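Local coordinates for protein aspartate--tRNA(Asp/Asn) ligase (Sulfolobus tokodaii, PDB 1WYD) that attaches L-aspartate to both tRNA(Asp) and tRNA(Asn), first activating the amino acid with ATP to form Asp-AMP, at residues 1-13 / 17-28. Numbering follows the deposited sequence.
Sequences MYRSHFIADVTPE and KEVIWAGWVHLL
The carbonyl oxygen I20 O takes two backbone N-H groups, from S4 N at 2.9 Å and from H5 N at 3.2 Å. They reach it from opposite faces of its carbonyl plane. I20 lies on strand 18-31 of the N-terminal OB-fold domain, the anticodon-binding domain in this family of synthetases. V19 and W21, next to I20 on the strand, bond instead to strand 68-77 through their backbones. The S4 hydroxyl turns back, lying between its own N and carbonyl carbon (chi1 76°), and accepts an almost straight hydrogen bond from I20 N at 3.1 Å. S4 OG also bonds H5 ND1 in the plane of the imidazole, which helps set that ring's rotation. R3 NH2 donates to A22 O at 3.0 Å, from above the carbonyl plane. Its NH1 forms a salt bridge with E200 of the second subunit, so the segment 1-13 also meets the dimer partner. A water accepts from R3 NE and A22 N and lies 3.0 Å from H5 O, to which it can donate. I7, the first residue of the 3-10 turn 7-9, lies over one face of the W21 indole. Its CG1 sits over the six-membered ring, 3.6 Å from the centroid. V10 CG2 comes to the indole edge, 3.6 Å from W21 NE1, a buried nitrogen without a polar partner.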
# COMPACT_ATOMS: atom_id res chain seq x y z
N MET B 1 -12.89 -22.67 13.44
CA MET B 1 -13.87 -21.53 13.45
C MET B 1 -15.25 -22.03 13.00
O MET B 1 -15.97 -22.63 13.80
CB MET B 1 -13.33 -20.36 12.62
CG MET B 1 -11.77 -20.35 12.53
SD MET B 1 -10.94 -18.72 12.26
CE MET B 1 -9.22 -19.26 11.96
N TYR B 2 -15.62 -21.83 11.74
CA TYR B 2 -16.95 -22.30 11.34
C TYR B 2 -16.89 -23.53 10.46
O TYR B 2 -17.90 -24.03 9.97
CB TYR B 2 -17.77 -21.18 10.65
CG TYR B 2 -18.32 -20.11 11.58
CD1 TYR B 2 -19.63 -20.18 12.05
CD2 TYR B 2 -17.54 -19.03 11.97
CE1 TYR B 2 -20.15 -19.18 12.89
CE2 TYR B 2 -18.03 -18.04 12.80
CZ TYR B 2 -19.34 -18.11 13.26
OH TYR B 2 -19.83 -17.12 14.09
N ARG B 3 -15.68 -24.01 10.25
CA ARG B 3 -15.42 -25.11 9.36
C ARG B 3 -14.21 -25.85 9.88
O ARG B 3 -13.48 -25.30 10.68
CB ARG B 3 -15.11 -24.59 7.96
CG ARG B 3 -14.23 -23.37 7.96
CD ARG B 3 -13.60 -23.14 6.67
NE ARG B 3 -14.51 -22.54 5.69
CZ ARG B 3 -14.48 -21.26 5.31
NH1 ARG B 3 -13.62 -20.42 5.87
NH2 ARG B 3 -15.29 -20.83 4.37
N SER B 4 -14.01 -27.07 9.39
CA SER B 4 -12.75 -27.79 9.57
C SER B 4 -11.92 -27.68 8.30
O SER B 4 -10.70 -27.55 8.37
CB SER B 4 -13.00 -29.27 9.93
OG SER B 4 -13.38 -30.02 8.78
N HIS B 5 -12.57 -27.74 7.13
CA HIS B 5 -11.82 -27.66 5.87
C HIS B 5 -12.43 -26.67 4.88
O HIS B 5 -13.65 -26.48 4.83
CB HIS B 5 -11.65 -29.05 5.19
CG HIS B 5 -10.92 -30.07 6.03
ND1 HIS B 5 -11.46 -30.63 7.17
CD2 HIS B 5 -9.68 -30.61 5.89
CE1 HIS B 5 -10.59 -31.46 7.71
NE2 HIS B 5 -9.50 -31.47 6.95
N PHE B 6 -11.57 -26.04 4.10
CA PHE B 6 -11.98 -25.36 2.89
C PHE B 6 -12.29 -26.40 1.84
O PHE B 6 -11.68 -27.47 1.83
CB PHE B 6 -10.85 -24.49 2.39
CG PHE B 6 -10.70 -23.21 3.15
CD1 PHE B 6 -9.75 -23.10 4.19
CD2 PHE B 6 -11.49 -22.10 2.83
CE1 PHE B 6 -9.60 -21.90 4.90
CE2 PHE B 6 -11.35 -20.89 3.55
CZ PHE B 6 -10.39 -20.80 4.58
N ILE B 7 -13.22 -26.09 0.95
CA ILE B 7 -13.70 -27.08 -0.01
C ILE B 7 -12.53 -27.76 -0.72
O ILE B 7 -12.45 -28.98 -0.78
CB ILE B 7 -14.68 -26.44 -1.01
CG1 ILE B 7 -16.03 -26.17 -0.33
CG2 ILE B 7 -14.82 -27.29 -2.29
CD1 ILE B 7 -16.76 -24.94 -0.87
N ALA B 8 -11.61 -26.94 -1.22
CA ALA B 8 -10.46 -27.39 -1.99
C ALA B 8 -9.46 -28.27 -1.20
O ALA B 8 -8.65 -28.97 -1.80
CB ALA B 8 -9.75 -26.16 -2.59
N ASP B 9 -9.54 -28.23 0.13
CA ASP B 9 -8.69 -29.02 1.03
C ASP B 9 -8.96 -30.54 0.98
O ASP B 9 -8.11 -31.34 1.41
CB ASP B 9 -8.96 -28.59 2.47
CG ASP B 9 -8.34 -27.26 2.82
OD1 ASP B 9 -8.58 -26.80 3.96
OD2 ASP B 9 -7.61 -26.61 2.06
N VAL B 10 -10.16 -30.91 0.52
CA VAL B 10 -10.65 -32.29 0.52
C VAL B 10 -10.27 -33.04 -0.78
O VAL B 10 -10.51 -32.54 -1.88
CB VAL B 10 -12.20 -32.32 0.72
CG1 VAL B 10 -12.70 -33.72 0.97
CG2 VAL B 10 -12.62 -31.40 1.88
N THR B 11 -9.67 -34.23 -0.63
CA THR B 11 -9.31 -35.10 -1.77
C THR B 11 -10.04 -36.44 -1.66
O THR B 11 -10.52 -36.77 -0.57
CB THR B 11 -7.80 -35.38 -1.80
OG1 THR B 11 -7.37 -35.81 -0.50
CG2 THR B 11 -6.99 -34.13 -2.08
N PRO B 12 -10.12 -37.21 -2.77
CA PRO B 12 -10.70 -38.56 -2.74
C PRO B 12 -10.18 -39.39 -1.57
O PRO B 12 -10.93 -40.20 -1.02
CB PRO B 12 -10.28 -39.18 -4.08
CG PRO B 12 -9.99 -38.02 -5.00
CD PRO B 12 -9.68 -36.82 -4.13
N GLU B 13 -8.93 -39.13 -1.18
CA GLU B 13 -8.32 -39.73 0.01
C GLU B 13 -9.01 -39.36 1.33
O GLU B 13 -8.42 -39.52 2.39
CB GLU B 13 -6.83 -39.37 0.08
CG GLU B 13 -5.92 -40.55 0.44
CD GLU B 13 -4.43 -40.24 0.36
OE1 GLU B 13 -3.63 -41.02 0.92
OE2 GLU B 13 -4.05 -39.22 -0.27
N LYS B 17 -14.77 -39.88 5.53
CA LYS B 17 -14.41 -38.96 6.62
C LYS B 17 -15.41 -37.82 6.87
O LYS B 17 -16.08 -37.35 5.95
CB LYS B 17 -12.96 -38.45 6.48
CG LYS B 17 -12.16 -38.35 7.81
CD LYS B 17 -12.64 -39.32 8.92
CE LYS B 17 -13.43 -38.58 10.03
NZ LYS B 17 -13.54 -39.33 11.32
N GLU B 18 -15.53 -37.40 8.13
CA GLU B 18 -16.38 -36.27 8.49
C GLU B 18 -15.68 -34.92 8.34
O GLU B 18 -14.59 -34.71 8.88
CB GLU B 18 -16.94 -36.39 9.90
CG GLU B 18 -17.83 -35.21 10.26
CD GLU B 18 -18.39 -35.31 11.64
OE1 GLU B 18 -17.61 -35.12 12.60
OE2 GLU B 18 -19.60 -35.58 11.76
N VAL B 19 -16.31 -34.02 7.62
CA VAL B 19 -15.74 -32.71 7.33
C VAL B 19 -16.78 -31.64 7.63
O VAL B 19 -18.00 -31.90 7.58
CB VAL B 19 -15.25 -32.65 5.86
CG1 VAL B 19 -15.12 -31.22 5.37
CG2 VAL B 19 -13.91 -33.38 5.71
N ILE B 20 -16.32 -30.45 7.99
CA ILE B 20 -17.22 -29.31 8.11
C ILE B 20 -16.84 -28.24 7.10
O ILE B 20 -15.74 -27.69 7.15
CB ILE B 20 -17.24 -28.74 9.52
CG1 ILE B 20 -17.36 -29.88 10.54
CG2 ILE B 20 -18.37 -27.69 9.64
CD1 ILE B 20 -17.78 -29.45 11.94
N TRP B 21 -17.75 -27.99 6.16
CA TRP B 21 -17.62 -26.89 5.21
C TRP B 21 -18.41 -25.70 5.70
O TRP B 21 -19.43 -25.87 6.40
CB TRP B 21 -18.14 -27.30 3.84
CG TRP B 21 -17.16 -28.09 3.06
CD1 TRP B 21 -15.87 -28.34 3.38
CD2 TRP B 21 -17.39 -28.73 1.80
NE1 TRP B 21 -15.27 -29.09 2.40
CE2 TRP B 21 -16.19 -29.36 1.43
CE3 TRP B 21 -18.50 -28.85 0.95
CZ2 TRP B 21 -16.06 -30.10 0.25
CZ3 TRP B 21 -18.38 -29.57 -0.22
CH2 TRP B 21 -17.16 -30.19 -0.56
N ALA B 22 -17.95 -24.49 5.34
CA ALA B 22 -18.78 -23.29 5.50
C ALA B 22 -18.73 -22.42 4.24
O ALA B 22 -17.73 -22.41 3.51
CB ALA B 22 -18.38 -22.47 6.73
N GLY B 23 -19.82 -21.72 3.98
CA GLY B 23 -19.83 -20.85 2.83
C GLY B 23 -21.20 -20.46 2.33
O GLY B 23 -22.16 -20.46 3.07
N TRP B 24 -21.24 -20.14 1.04
CA TRP B 24 -22.40 -19.60 0.36
C TRP B 24 -23.10 -20.64 -0.50
O TRP B 24 -22.47 -21.40 -1.24
CB TRP B 24 -21.98 -18.40 -0.50
CG TRP B 24 -21.66 -17.15 0.27
CD1 TRP B 24 -22.54 -16.18 0.68
CD2 TRP B 24 -20.38 -16.77 0.78
NE1 TRP B 24 -21.88 -15.20 1.39
CE2 TRP B 24 -20.56 -15.53 1.48
CE3 TRP B 24 -19.10 -17.31 0.70
CZ2 TRP B 24 -19.50 -14.84 2.06
CZ3 TRP B 24 -18.04 -16.62 1.30
CH2 TRP B 24 -18.25 -15.40 1.96
N VAL B 25 -24.41 -20.66 -0.39
CA VAL B 25 -25.28 -21.37 -1.31
C VAL B 25 -25.16 -20.77 -2.71
O VAL B 25 -25.80 -19.78 -3.04
CB VAL B 25 -26.73 -21.31 -0.82
CG1 VAL B 25 -27.69 -21.95 -1.85
CG2 VAL B 25 -26.85 -21.98 0.59
N HIS B 26 -24.33 -21.43 -3.54
CA HIS B 26 -24.15 -21.05 -4.94
C HIS B 26 -25.30 -21.47 -5.88
O HIS B 26 -25.74 -20.68 -6.73
CB HIS B 26 -22.84 -21.66 -5.44
CG HIS B 26 -22.34 -21.06 -6.71
ND1 HIS B 26 -21.61 -19.89 -6.74
CD2 HIS B 26 -22.49 -21.45 -8.00
CE1 HIS B 26 -21.32 -19.60 -7.99
NE2 HIS B 26 -21.85 -20.52 -8.77
N LEU B 27 -25.73 -22.73 -5.78
CA LEU B 27 -26.83 -23.27 -6.58
C LEU B 27 -27.55 -24.31 -5.77
O LEU B 27 -27.00 -24.90 -4.85
CB LEU B 27 -26.35 -23.97 -7.86
CG LEU B 27 -26.05 -23.14 -9.09
CD1 LEU B 27 -24.90 -23.84 -9.84
CD2 LEU B 27 -27.29 -22.94 -9.96
N LEU B 28 -28.79 -24.57 -6.18
CA LEU B 28 -29.70 -25.43 -5.47
C LEU B 28 -30.50 -26.17 -6.56
O LEU B 28 -31.24 -25.54 -7.32
CB LEU B 28 -30.62 -24.56 -4.60
CG LEU B 28 -30.72 -24.63 -3.06
CD1 LEU B 28 -29.49 -25.22 -2.33
CD2 LEU B 28 -31.11 -23.24 -2.47
O HOH W 1 -15.42 -24.53 3.38